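Local coordinates for protein 3-dehydroquinate dehydratase (Clostridium difficile, PDB 4H3D) that catalyses the cis-dehydration of 3-dehydroquinate to 3-dehydroshikimate through an imine intermediate, the third step of the chorismate pathway to the aromatic amino acids, at residues P20-P25 with K244-V249; I108-L113 with H136-K141; V119-F122 with V127-E130; I215-G220 with A226-A231. All coordinates share one frame; numbering follows the deposited sequence. Where two conformers were deposited one is given.

Contact 1 (P20-P25 with K244-V249)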
loop_
_atom_site.group_PDB
_atom_site.type_symbol
_atom_site.label_atom_id
_atom_site.label_comp_id
_atom_site.label_asym_id
_atom_site.label_seq_id
_atom_site.Cartn_x
_atom_site.Cartn_y
_atom_site.Cartn_z
ATOM N N PRO B 20 9.503 -0.809 9.050
ATOM C CA PRO B 20 8.883 0.078 10.021
ATOM C C PRO B 20 8.418 -0.696 11.232
ATOM O O PRO B 20 8.032 -1.860 11.110
ATOM C CB PRO B 20 7.665 0.617 9.275
ATOM C CG PRO B 20 8.052 0.553 7.849
ATOM C CD PRO B 20 8.967 -0.600 7.699
ATOM N N LYS B 21 8.427 -0.047 12.384
ATOM C CA LYS B 21 7.998 -0.683 13.617
ATOM C C LYS B 21 6.506 -0.473 13.798
ATOM O O LYS B 21 5.963 0.576 13.423
ATOM C CB LYS B 21 8.783 -0.124 14.805
ATOM C CG LYS B 21 10.323 -0.129 14.588
ATOM C CD LYS B 21 10.866 -1.515 14.286
ATOM C CE LYS B 21 12.380 -1.487 14.058
ATOM N NZ LYS B 21 12.735 -0.791 12.767
ATOM N N ILE B 22 5.843 -1.468 14.361
ATOM C CA ILE B 22 4.406 -1.400 14.585
ATOM C C ILE B 22 4.101 -1.074 16.028
ATOM O O ILE B 22 4.599 -1.753 16.960
ATOM C CB ILE B 22 3.716 -2.741 14.264
ATOM C CG1 ILE B 22 3.917 -3.104 12.802
ATOM C CG2 ILE B 22 2.207 -2.651 14.574
ATOM C CD1 ILE B 22 3.337 -4.459 12.422
ATOM N N CYS B 23 3.264 -0.057 16.211
ATOM C CA CYS B 23 2.820 0.390 17.521
ATOM C C CYS B 23 1.324 0.146 17.646
ATOM O O CYS B 23 0.557 0.434 16.710
ATOM C CB CYS B 23 3.089 1.888 17.686
ATOM S SG CYS B 23 2.679 2.548 19.275
ATOM N N VAL B 24 0.905 -0.387 18.787
ATOM C CA VAL B 24 -0.500 -0.658 19.045
ATOM C C VAL B 24 -0.918 0.039 20.335
ATOM O O VAL B 24 -0.244 -0.101 21.354
ATOM C CB VAL B 24 -0.743 -2.167 19.201
ATOM C CG1 VAL B 24 -2.220 -2.443 19.377
ATOM C CG2 VAL B 24 -0.180 -2.926 17.995
ATOM N N PRO B 25 -2.028 0.812 20.299
ATOM C CA PRO B 25 -2.480 1.475 21.510
ATOM C C PRO B 25 -3.364 0.654 22.440
ATOM O O PRO B 25 -4.081 -0.258 22.006
ATOM C CB PRO B 25 -3.306 2.670 20.983
ATOM C CG PRO B 25 -3.714 2.309 19.655
ATOM C CD PRO B 25 -2.707 1.332 19.102
ATOM N N LYS B 244 -1.999 -7.522 13.456
ATOM C CA LYS B 244 -1.553 -8.806 12.889
ATOM C C LYS B 244 -1.493 -8.698 11.369
ATOM O O LYS B 244 -0.510 -9.097 10.730
ATOM C CB LYS B 244 -2.498 -9.945 13.276
ATOM C CG LYS B 244 -2.555 -10.241 14.763
ATOM C CD LYS B 244 -3.580 -11.332 15.085
ATOM C CE LYS B 244 -3.772 -11.478 16.581
ATOM N NZ LYS B 244 -4.695 -12.610 16.933
ATOM N N GLU B 245 -2.552 -8.150 10.795
ATOM C CA GLU B 245 -2.631 -7.998 9.355
ATOM C C GLU B 245 -1.624 -6.955 8.868
ATOM O O GLU B 245 -1.052 -7.087 7.784
ATOM C CB GLU B 245 -4.067 -7.672 8.945
ATOM C CG GLU B 245 -5.027 -8.826 9.284
ATOM C CD GLU B 245 -6.460 -8.592 8.841
ATOM O OE1 GLU B 245 -6.824 -7.432 8.562
ATOM O OE2 GLU B 245 -7.228 -9.581 8.783
ATOM N N LEU B 246 -1.371 -5.940 9.688
ATOM C CA LEU B 246 -0.401 -4.916 9.342
ATOM C C LEU B 246 0.997 -5.546 9.333
ATOM O O LEU B 246 1.818 -5.270 8.439
ATOM C CB LEU B 246 -0.490 -3.752 10.337
ATOM C CG LEU B 246 0.376 -2.519 10.096
ATOM C CD1 LEU B 246 0.127 -1.994 8.711
ATOM C CD2 LEU B 246 0.097 -1.412 11.180
ATOM N N ASN B 247 1.265 -6.408 10.308
ATOM C CA ASN B 247 2.552 -7.096 10.371
ATOM C C ASN B 247 2.783 -7.921 9.099
ATOM O O ASN B 247 3.862 -7.886 8.519
ATOM C CB ASN B 247 2.648 -8.011 11.603
ATOM C CG ASN B 247 4.057 -8.566 11.803
ATOM O OD1 ASN B 247 5.006 -7.812 12.002
ATOM N ND2 ASN B 247 4.188 -9.882 11.766
ATOM N N SER B 248 1.753 -8.636 8.659
ATOM C CA SER B 248 1.857 -9.461 7.467
ATOM C C SER B 248 2.192 -8.635 6.231
ATOM O O SER B 248 3.051 -9.011 5.451
ATOM C CB SER B 248 0.559 -10.227 7.234
ATOM O OG SER B 248 0.259 -11.032 8.351
ATOM N N VAL B 249 1.507 -7.509 6.059
ATOM C CA VAL B 249 1.755 -6.643 4.900
ATOM C C VAL B 249 3.174 -6.048 4.925
ATOM O O VAL B 249 3.855 -6.018 3.895
ATOM C CB VAL B 249 0.719 -5.521 4.786
ATOM C CG1 VAL B 249 1.024 -4.637 3.562
ATOM C CG2 VAL B 249 -0.688 -6.108 4.662
#
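Asn-247 OD1 accepts a hydrogen bond from Arg-19 NH1 on the run leading into strand 21-26, and the same oxygen also lies 3.8 Å from Ile-22 CD1. The rest of the contact is apolar, and Ile-22 carries it. With CG1 anti to the carbonyl carbon (chi1 -61°) and the chain extended beyond, its CD1 is driven against the helix backbone itself, 3.4 Å from Asn-247 CA and 3.5 Å from Asn-247 N, a close fit in which one methyl meets the peptide joining Leu-246 to Asn-247. The second branch works differently: Ile-22 CG2 meets Leu-246 CD2 at 4.2 Å as the two side chains run alongside in opposite senses. No hydrogen bond joins the segments. This is the classic interface of a TIM barrel, in which strand residues facing outward meet the surrounding helices. Farther round the helix, Val-249 packs on Val-249 of the second subunit. Within the chain, the last helix, 243-256, closes over the first strand, 21-26, and also over its neighbour, the last strand: both Ile-22 and Leu-246 touch Thr-228 of strand 227-229.

Contact 2 (I108-L113 with H136-K141)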
loop_
_atom_site.group_PDB
_atom_site.type_symbol
_atom_site.label_atom_id
_atom_site.label_comp_id
_atom_site.label_asym_id
_atom_site.label_seq_id
_atom_site.Cartn_x
_atom_site.Cartn_y
_atom_site.Cartn_z
ATOM N N ILE B 108 5.528 11.239 34.845
ATOM C CA ILE B 108 5.568 9.909 34.289
ATOM C C ILE B 108 6.945 9.633 33.684
ATOM O O ILE B 108 7.456 8.518 33.818
ATOM C CB ILE B 108 4.410 9.653 33.282
ATOM C CG1 ILE B 108 3.072 9.736 34.009
ATOM C CG2 ILE B 108 4.550 8.276 32.616
ATOM C CD1 ILE B 108 3.004 8.943 35.299
ATOM N N SER B 109 7.550 10.639 33.041
ATOM C CA SER B 109 8.917 10.480 32.507
ATOM C C SER B 109 9.876 10.183 33.634
ATOM O O SER B 109 10.825 9.446 33.458
ATOM C CB SER B 109 9.411 11.751 31.804
ATOM O OG SER B 109 8.655 12.052 30.667
ATOM N N ASN B 110 9.620 10.786 34.798
ATOM C CA ASN B 110 10.479 10.609 35.962
ATOM C C ASN B 110 10.466 9.190 36.558
ATOM O O ASN B 110 11.419 8.804 37.229
ATOM C CB ASN B 110 10.121 11.623 37.063
ATOM C CG ASN B 110 11.146 11.657 38.160
ATOM O OD1 ASN B 110 12.334 11.803 37.890
ATOM N ND2 ASN B 110 10.702 11.505 39.414
ATOM N N THR B 111 9.402 8.418 36.315
ATOM C CA THR B 111 9.316 7.057 36.875
ATOM C C THR B 111 10.356 6.108 36.315
ATOM O O THR B 111 10.715 5.147 36.965
ATOM C CB THR B 111 7.946 6.395 36.614
ATOM O OG1 THR B 111 7.759 6.212 35.204
ATOM C CG2 THR B 111 6.817 7.225 37.198
ATOM N N GLY B 112 10.841 6.383 35.109
ATOM C CA GLY B 112 11.763 5.488 34.441
ATOM C C GLY B 112 11.019 4.301 33.815
ATOM O O GLY B 112 11.637 3.416 33.243
ATOM N N LEU B 113 9.687 4.306 33.899
ATOM C CA LEU B 113 8.872 3.202 33.371
ATOM C C LEU B 113 8.426 3.371 31.911
ATOM O O LEU B 113 7.956 2.402 31.308
ATOM C CB LEU B 113 7.636 2.982 34.258
ATOM C CG LEU B 113 7.921 2.674 35.731
ATOM C CD1 LEU B 113 6.621 2.402 36.488
ATOM C CD2 LEU B 113 8.870 1.484 35.862
ATOM N N HIS B 136 14.526 14.149 28.222
ATOM C CA HIS B 136 15.897 13.798 27.831
ATOM C C HIS B 136 16.805 13.599 29.018
ATOM O O HIS B 136 17.668 12.716 28.996
ATOM C CB HIS B 136 16.465 14.763 26.827
ATOM C CG HIS B 136 15.833 14.641 25.475
ATOM N ND1 HIS B 136 15.736 15.696 24.600
ATOM C CD2 HIS B 136 15.223 13.591 24.868
ATOM C CE1 HIS B 136 15.122 15.297 23.498
ATOM N NE2 HIS B 136 14.801 14.025 23.634
ATOM N N LYS B 137 16.594 14.382 30.074
ATOM C CA LYS B 137 17.352 14.204 31.288
ATOM C C LYS B 137 17.138 12.788 31.836
ATOM O O LYS B 137 18.038 12.207 32.429
ATOM C CB LYS B 137 16.950 15.241 32.333
ATOM C CG LYS B 137 17.786 15.199 33.570
ATOM C CD LYS B 137 17.414 16.276 34.535
ATOM C CE LYS B 137 18.330 16.225 35.747
ATOM N NZ LYS B 137 18.064 17.333 36.692
ATOM N N LYS B 138 15.950 12.234 31.622
ATOM C CA LYS B 138 15.603 10.884 32.095
ATOM C C LYS B 138 15.756 9.798 31.014
ATOM O O LYS B 138 15.274 8.699 31.174
ATOM C CB LYS B 138 14.160 10.882 32.616
ATOM C CG LYS B 138 13.900 11.859 33.754
ATOM C CD LYS B 138 14.837 11.639 34.944
ATOM C CE LYS B 138 14.787 10.191 35.447
ATOM N NZ LYS B 138 15.789 9.928 36.543
ATOM N N GLU B 139 16.418 10.117 29.907
ATOM C CA GLU B 139 16.659 9.146 28.828
ATOM C C GLU B 139 15.355 8.595 28.199
ATOM O O GLU B 139 15.287 7.443 27.765
ATOM C CB GLU B 139 17.546 8.002 29.324
ATOM C CG GLU B 139 18.786 8.489 30.059
ATOM C CD GLU B 139 19.767 7.371 30.406
ATOM O OE1 GLU B 139 19.791 6.950 31.572
ATOM O OE2 GLU B 139 20.501 6.911 29.508
ATOM N N VAL B 140 14.341 9.444 28.162
ATOM C CA VAL B 140 13.076 9.132 27.554
ATOM C C VAL B 140 13.068 9.776 26.167
ATOM O O VAL B 140 13.459 10.926 26.027
ATOM C CB VAL B 140 11.915 9.690 28.401
ATOM C CG1 VAL B 140 10.541 9.495 27.681
ATOM C CG2 VAL B 140 11.923 9.046 29.760
ATOM N N LYS B 141 12.647 9.023 25.148
ATOM C CA LYS B 141 12.560 9.544 23.788
ATOM C C LYS B 141 11.273 10.335 23.589
ATOM O O LYS B 141 10.240 10.058 24.204
ATOM C CB LYS B 141 12.660 8.414 22.760
ATOM C CG LYS B 141 13.886 7.553 22.911
ATOM C CD LYS B 141 15.191 8.346 22.851
ATOM C CE LYS B 141 16.377 7.401 22.989
ATOM N NZ LYS B 141 17.663 8.123 23.108
#
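Two helix ends come together here, with CA of Asn-110 6.4 Å from CA of Lys-138 and CA of Ser-109 6.6 Å from CA of Val-140. The focus is the carbonyl oxygen of Ser-109, which aliphatic groups approach from the other segment: Lys-138 CB lies 3.7 Å from Ser-109 O, and Val-140 CG2 lies 3.9 Å from it. Past CB the lysine does not run straight. Bends at chi2 (-56°) and chi3 (-55°) fold its chain back, so that CE comes 3.8 Å from Asn-110 OD1 as the two side chains cross obliquely. Lys-138 NZ remains 4.2 Å from that oxygen, where any attraction to the amide would be long-range and probably slight. In the TIM barrel these are adjacent outer helices, 98-110 and 125-137, finishing at the end of the barrel where strands 116-120 and 141-148 begin. Each terminates in its own way. Helix 125-137 ends in a Schellman motif, Val-140 N bonding to Ala-135 O and Glu-139 N to His-136 O, with Glu-139 at C-prime and positive phi. Near the end of helix 98-110, Thr-111 OG1 donates to Ile-108 O at 2.7 Å and accepts from Leu-113 N in an ST turn. Ser-109 OG turns back to Asn-105 O within its own helix, while Ser-109 and Val-140 both rest on Ile-117 of strand 116-120.

Contact 3 (V119-F122 with V127-E130)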
loop_
_atom_site.group_PDB
_atom_site.type_symbol
_atom_site.label_atom_id
_atom_site.label_comp_id
_atom_site.label_asym_id
_atom_site.label_seq_id
_atom_site.Cartn_x
_atom_site.Cartn_y
_atom_site.Cartn_z
ATOM N N VAL B 119 4.360 14.411 22.871
ATOM C CA VAL B 119 3.983 15.766 23.243
ATOM C C VAL B 119 3.517 16.524 21.980
ATOM O O VAL B 119 4.107 16.407 20.924
ATOM C CB VAL B 119 5.130 16.514 23.984
ATOM C CG1 VAL B 119 5.628 15.673 25.175
ATOM C CG2 VAL B 119 6.255 16.812 23.082
ATOM N N GLU B 120 2.457 17.302 22.114
ATOM C CA GLU B 120 1.862 18.002 20.980
ATOM C C GLU B 120 2.518 19.349 20.664
ATOM O O GLU B 120 2.640 20.200 21.544
ATOM C CB GLU B 120 0.372 18.192 21.264
ATOM C CG GLU B 120 -0.371 16.906 21.258
ATOM C CD GLU B 120 -1.697 16.973 21.992
ATOM O OE1 GLU B 120 -2.039 18.053 22.527
ATOM O OE2 GLU B 120 -2.384 15.936 22.042
ATOM N N LEU B 121 2.917 19.531 19.396
ATOM C CA LEU B 121 3.504 20.792 18.903
ATOM C C LEU B 121 2.665 22.023 19.314
ATOM O O LEU B 121 3.197 23.069 19.693
ATOM C CB LEU B 121 3.588 20.752 17.378
ATOM C CG LEU B 121 4.223 21.958 16.684
ATOM C CD1 LEU B 121 5.678 22.134 17.118
ATOM C CD2 LEU B 121 4.116 21.824 15.176
ATOM N N PHE B 122 1.359 21.865 19.236
ATOM C CA PHE B 122 0.413 22.938 19.473
ATOM C C PHE B 122 0.391 23.467 20.930
ATOM O O PHE B 122 -0.138 24.541 21.189
ATOM C CB PHE B 122 -0.997 22.487 19.004
ATOM C CG PHE B 122 -1.881 23.619 18.556
ATOM C CD1 PHE B 122 -1.565 24.335 17.403
ATOM C CD2 PHE B 122 -3.045 23.933 19.228
ATOM C CE1 PHE B 122 -2.366 25.360 16.956
ATOM C CE2 PHE B 122 -3.856 24.967 18.792
ATOM C CZ PHE B 122 -3.520 25.686 17.654
ATOM N N VAL B 127 5.844 24.885 26.970
ATOM C CA VAL B 127 5.495 23.555 27.455
ATOM C C VAL B 127 6.456 22.515 26.883
ATOM O O VAL B 127 7.041 21.714 27.626
ATOM C CB VAL B 127 4.054 23.170 27.065
ATOM C CG1 VAL B 127 3.828 21.672 27.213
ATOM C CG2 VAL B 127 3.069 23.981 27.883
ATOM N N ILE B 128 6.634 22.556 25.570
ATOM C CA ILE B 128 7.516 21.620 24.863
ATOM C C ILE B 128 8.946 21.659 25.384
ATOM O O ILE B 128 9.526 20.617 25.660
ATOM C CB ILE B 128 7.526 21.879 23.368
ATOM C CG1 ILE B 128 6.147 21.565 22.764
ATOM C CG2 ILE B 128 8.567 21.008 22.695
ATOM C CD1 ILE B 128 5.969 22.099 21.367
ATOM N N ASP B 129 9.512 22.853 25.519
ATOM C CA ASP B 129 10.885 22.975 26.040
ATOM C C ASP B 129 11.014 22.322 27.402
ATOM O O ASP B 129 11.972 21.569 27.654
ATOM C CB ASP B 129 11.345 24.441 26.117
ATOM C CG ASP B 129 11.780 25.000 24.755
ATOM O OD1 ASP B 129 11.833 24.238 23.769
ATOM O OD2 ASP B 129 12.074 26.214 24.683
ATOM N N GLU B 130 10.049 22.570 28.266
ATOM C CA GLU B 130 10.100 22.001 29.608
ATOM C C GLU B 130 9.992 20.476 29.598
ATOM O O GLU B 130 10.808 19.786 30.229
ATOM C CB GLU B 130 9.026 22.607 30.524
ATOM C CG GLU B 130 9.165 22.132 31.975
ATOM C CD GLU B 130 8.181 22.776 32.943
ATOM O OE1 GLU B 130 7.424 23.688 32.553
ATOM O OE2 GLU B 130 8.184 22.364 34.123
#
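Ile-128 bridges the start of a beta-alpha-beta crossover, reaching from helix 125-137 back to the end of strand 116-120; strand 141-148 completes the unit, one of the repeating steps of the TIM barrel. Contacts between methyl and backbone dominate. With chi1 at -66°, CG1 of Ile-128 swings to the side of the backbone N, and the outstretched chi2 (166°) carries CD1 to where the strand gives way to a 3-10 turn. There Ile-128 CD1 lies 3.4 Å from Leu-121 O and 3.7 Å from Leu-121 CA, and it is 3.8 Å from Glu-120 O. The methyl therefore meets successive carbonyl oxygens, without any hydrogen bond between the segments.

The polar interactions involve partners outside the segments. The CB of Glu-120 points away from the helix, and its OE2 forms a salt bridge with Arg-86 NH1 and accepts from Ser-87 N. Because Arg-86 binds 3-dehydroquinate, Glu-120 is placed as a second-shell residue and may orient this arginine; its side chain is also about 5 Å from that of the catalytic His-147. On the helix, Glu-130 is paired with Lys-106 of helix 98-110.

Apolar packing completes the contact. Ile-128 touches Ile-144 of strand 141-148, and Leu-168 is a common neighbour of Leu-121 and Ile-128; Leu-121 CD1 and Ile-128 CD1 approach to 4.3 Å.

Contact 4 (I215-G220 with A226-A231). With SHL (5-hydroxy-6-methyl-4-oxo-4H-pyran-2-carboxylic acid), chain I.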
loop_
_atom_site.group_PDB
_atom_site.type_symbol
_atom_site.label_atom_id
_atom_site.label_comp_id
_atom_site.label_asym_id
_atom_site.label_seq_id
_atom_site.Cartn_x
_atom_site.Cartn_y
_atom_site.Cartn_z
ATOM N N ILE B 215 -2.843 3.336 2.658
ATOM C CA ILE B 215 -1.553 3.075 2.012
ATOM C C ILE B 215 -0.422 3.686 2.820
ATOM O O ILE B 215 0.691 3.126 2.898
ATOM C CB ILE B 215 -1.508 3.656 0.542
ATOM C CG1 ILE B 215 -0.147 3.385 -0.128
ATOM C CG2 ILE B 215 -1.794 5.167 0.527
ATOM C CD1 ILE B 215 -0.017 3.978 -1.569
ATOM N N SER B 216 -0.701 4.840 3.432
ATOM C CA SER B 216 0.304 5.549 4.208
ATOM C C SER B 216 0.752 4.762 5.441
ATOM O O SER B 216 1.787 5.087 6.023
ATOM C CB SER B 216 -0.207 6.911 4.642
ATOM O OG SER B 216 -1.220 6.787 5.628
ATOM N N ARG B 217 -0.036 3.767 5.843
ATOM C CA ARG B 217 0.292 2.927 7.002
ATOM C C ARG B 217 1.087 1.714 6.575
ATOM O O ARG B 217 1.661 1.010 7.425
ATOM C CB ARG B 217 -0.969 2.404 7.684
ATOM C CG ARG B 217 -1.885 3.466 8.167
ATOM C CD ARG B 217 -3.071 2.874 8.905
ATOM N NE ARG B 217 -3.994 3.927 9.323
ATOM C CZ ARG B 217 -4.009 4.501 10.526
ATOM N NH1 ARG B 217 -3.155 4.124 11.477
ATOM N NH2 ARG B 217 -4.896 5.448 10.782
ATOM N N LEU B 218 1.114 1.462 5.267
ATOM C CA LEU B 218 1.739 0.250 4.741
ATOM C C LEU B 218 3.088 0.463 4.107
ATOM O O LEU B 218 3.913 -0.442 4.131
ATOM C CB LEU B 218 0.828 -0.374 3.660
ATOM C CG LEU B 218 -0.630 -0.677 4.020
ATOM C CD1 LEU B 218 -1.349 -1.286 2.833
ATOM C CD2 LEU B 218 -0.706 -1.623 5.211
ATOM N N CYS B 219 3.316 1.648 3.554
ATOM C CA CYS B 219 4.480 1.887 2.702
ATOM C C CYS B 219 5.626 2.681 3.320
ATOM O O CYS B 219 6.395 3.324 2.601
ATOM C CB CYS B 219 4.010 2.598 1.430
ATOM S SG CYS B 219 3.392 4.253 1.762
ATOM N N GLY B 220 5.759 2.621 4.636
ATOM C CA GLY B 220 6.820 3.331 5.327
ATOM C C GLY B 220 8.231 2.990 4.891
ATOM O O GLY B 220 9.092 3.873 4.802
ATOM N N ALA B 226 8.791 5.805 9.802
ATOM C CA ALA B 226 9.526 4.831 10.630
ATOM C C ALA B 226 8.678 4.003 11.570
ATOM O O ALA B 226 9.125 2.952 12.041
ATOM C CB ALA B 226 10.628 5.554 11.439
ATOM N N LEU B 227 7.457 4.464 11.832
ATOM C CA LEU B 227 6.548 3.810 12.773
ATOM C C LEU B 227 5.118 3.837 12.202
ATOM O O LEU B 227 4.677 4.866 11.673
ATOM C CB LEU B 227 6.597 4.564 14.107
ATOM C CG LEU B 227 5.959 3.927 15.330
ATOM C CD1 LEU B 227 6.659 2.631 15.635
ATOM C CD2 LEU B 227 6.020 4.835 16.519
ATOM N N THR B 228 4.403 2.716 12.303
ATOM C CA THR B 228 3.056 2.627 11.799
ATOM C C THR B 228 2.179 2.075 12.930
ATOM O O THR B 228 2.632 1.270 13.742
ATOM C CB THR B 228 2.971 1.795 10.514
ATOM O OG1 THR B 228 1.620 1.788 10.041
ATOM C CG2 THR B 228 3.463 0.374 10.744
ATOM N N PHE B 229 0.942 2.545 12.994
ATOM C CA PHE B 229 0.036 2.184 14.075
ATOM C C PHE B 229 -1.060 1.213 13.640
ATOM O O PHE B 229 -1.778 1.451 12.670
ATOM C CB PHE B 229 -0.585 3.458 14.665
ATOM C CG PHE B 229 0.408 4.337 15.391
ATOM C CD1 PHE B 229 1.328 5.097 14.690
ATOM C CD2 PHE B 229 0.417 4.404 16.769
ATOM C CE1 PHE B 229 2.253 5.910 15.370
ATOM C CE2 PHE B 229 1.333 5.216 17.446
ATOM C CZ PHE B 229 2.246 5.962 16.737
ATOM N N GLY B 230 -1.180 0.117 14.370
ATOM C CA GLY B 230 -2.201 -0.894 14.096
ATOM C C GLY B 230 -3.229 -0.880 15.220
ATOM O O GLY B 230 -2.961 -0.381 16.307
ATOM N N ALA B 231 -4.415 -1.400 14.951
ATOM C CA ALA B 231 -5.458 -1.459 15.961
ATOM C C ALA B 231 -5.350 -2.799 16.691
ATOM O O ALA B 231 -4.952 -3.810 16.093
ATOM C CB ALA B 231 -6.828 -1.310 15.306
HETATM O OAD SHL I . -3.373 5.322 13.882
HETATM C CAH SHL I . -4.009 6.406 13.875
HETATM O OAA SHL I . -5.129 6.497 13.310
HETATM C CAK SHL I . -3.424 7.555 14.537
HETATM O OAG SHL I . -2.140 7.397 15.159
HETATM C CAF SHL I . -1.644 8.437 15.971
HETATM C CAL SHL I . -0.498 8.229 16.664
HETATM C CAJ SHL I . -2.403 9.548 16.090
HETATM O OAC SHL I . -1.985 10.542 16.869
HETATM C CAI SHL I . -3.589 9.679 15.424
HETATM C CAE SHL I . -4.091 8.704 14.655
HETATM O OAB SHL I . -4.287 10.799 15.532
#
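Arg-217 grips the carboxylate of the bound pyranone SHL with two nearly straight hydrogen bonds: NH1 to OAD at 2.7 Å (175°) and NH2 to OAA, also at 2.7 Å. OAD lies in the guanidinium plane, at its edge. Arg-217 NH1 makes a second, weak bond to Phe-229 O at 3.2 Å, bent to 131°, so the strand backbone touches the same nitrogen that holds the ligand and may limit rotation of the group. The arginine reaches this position with a chain extended from CG to NE. Its backbone is tied down as well: Thr-228 OG1 donates to Arg-217 O at 2.7 Å, in the carbonyl plane and onto a lone pair.

Strand 227-229 is the last of the TIM barrel, and the short helix 215-218 belongs to the connection entering it from strand 205-208. Within it, Thr-228 packs outward on Leu-246 and Leu-250 of helix 243-256, while the ring of Phe-229 lies in the ligand pocket. Arg-217 and Gln-240 both bind 3-dehydroquinate, and in this complex Gln-240, Arg-86 and His-147 add hydrogen bonds to SHL.

Packing follows from there. The ligand's methyl carbon CAL sits over one face of the Phe-229 ring, offset toward the rim, 3.6 Å from Phe-229 CZ. Phe-229 CB comes 3.4 Å from SHL OAD, and the ring also makes a cation-pi interaction with Lys-174, which forms the Schiff base with substrate.

How the contacts relate
All four contacts belong to one TIM barrel. Contact 1 joins residues near the two ends of the chain, and the other three are nested inside its loop. Contact 3 lies within the loop closed by contact 2, sharing helix 125-137 with it at a centre separation of 15 Å; contact 4 follows both. Contacts 1 and 4, with centres 7 Å apart, touch directly: strands 21-26 and 227-229 are neighbours whose pairing closes the barrel, and both contacts reach the second subunit. Contact 3 lies across the chain's centre from both, its centre about 24 Å from that of contact 4; it reaches the active site indirectly, through Glu-120 and Arg-86, whereas contact 4 supplies ligand-binding residues directly.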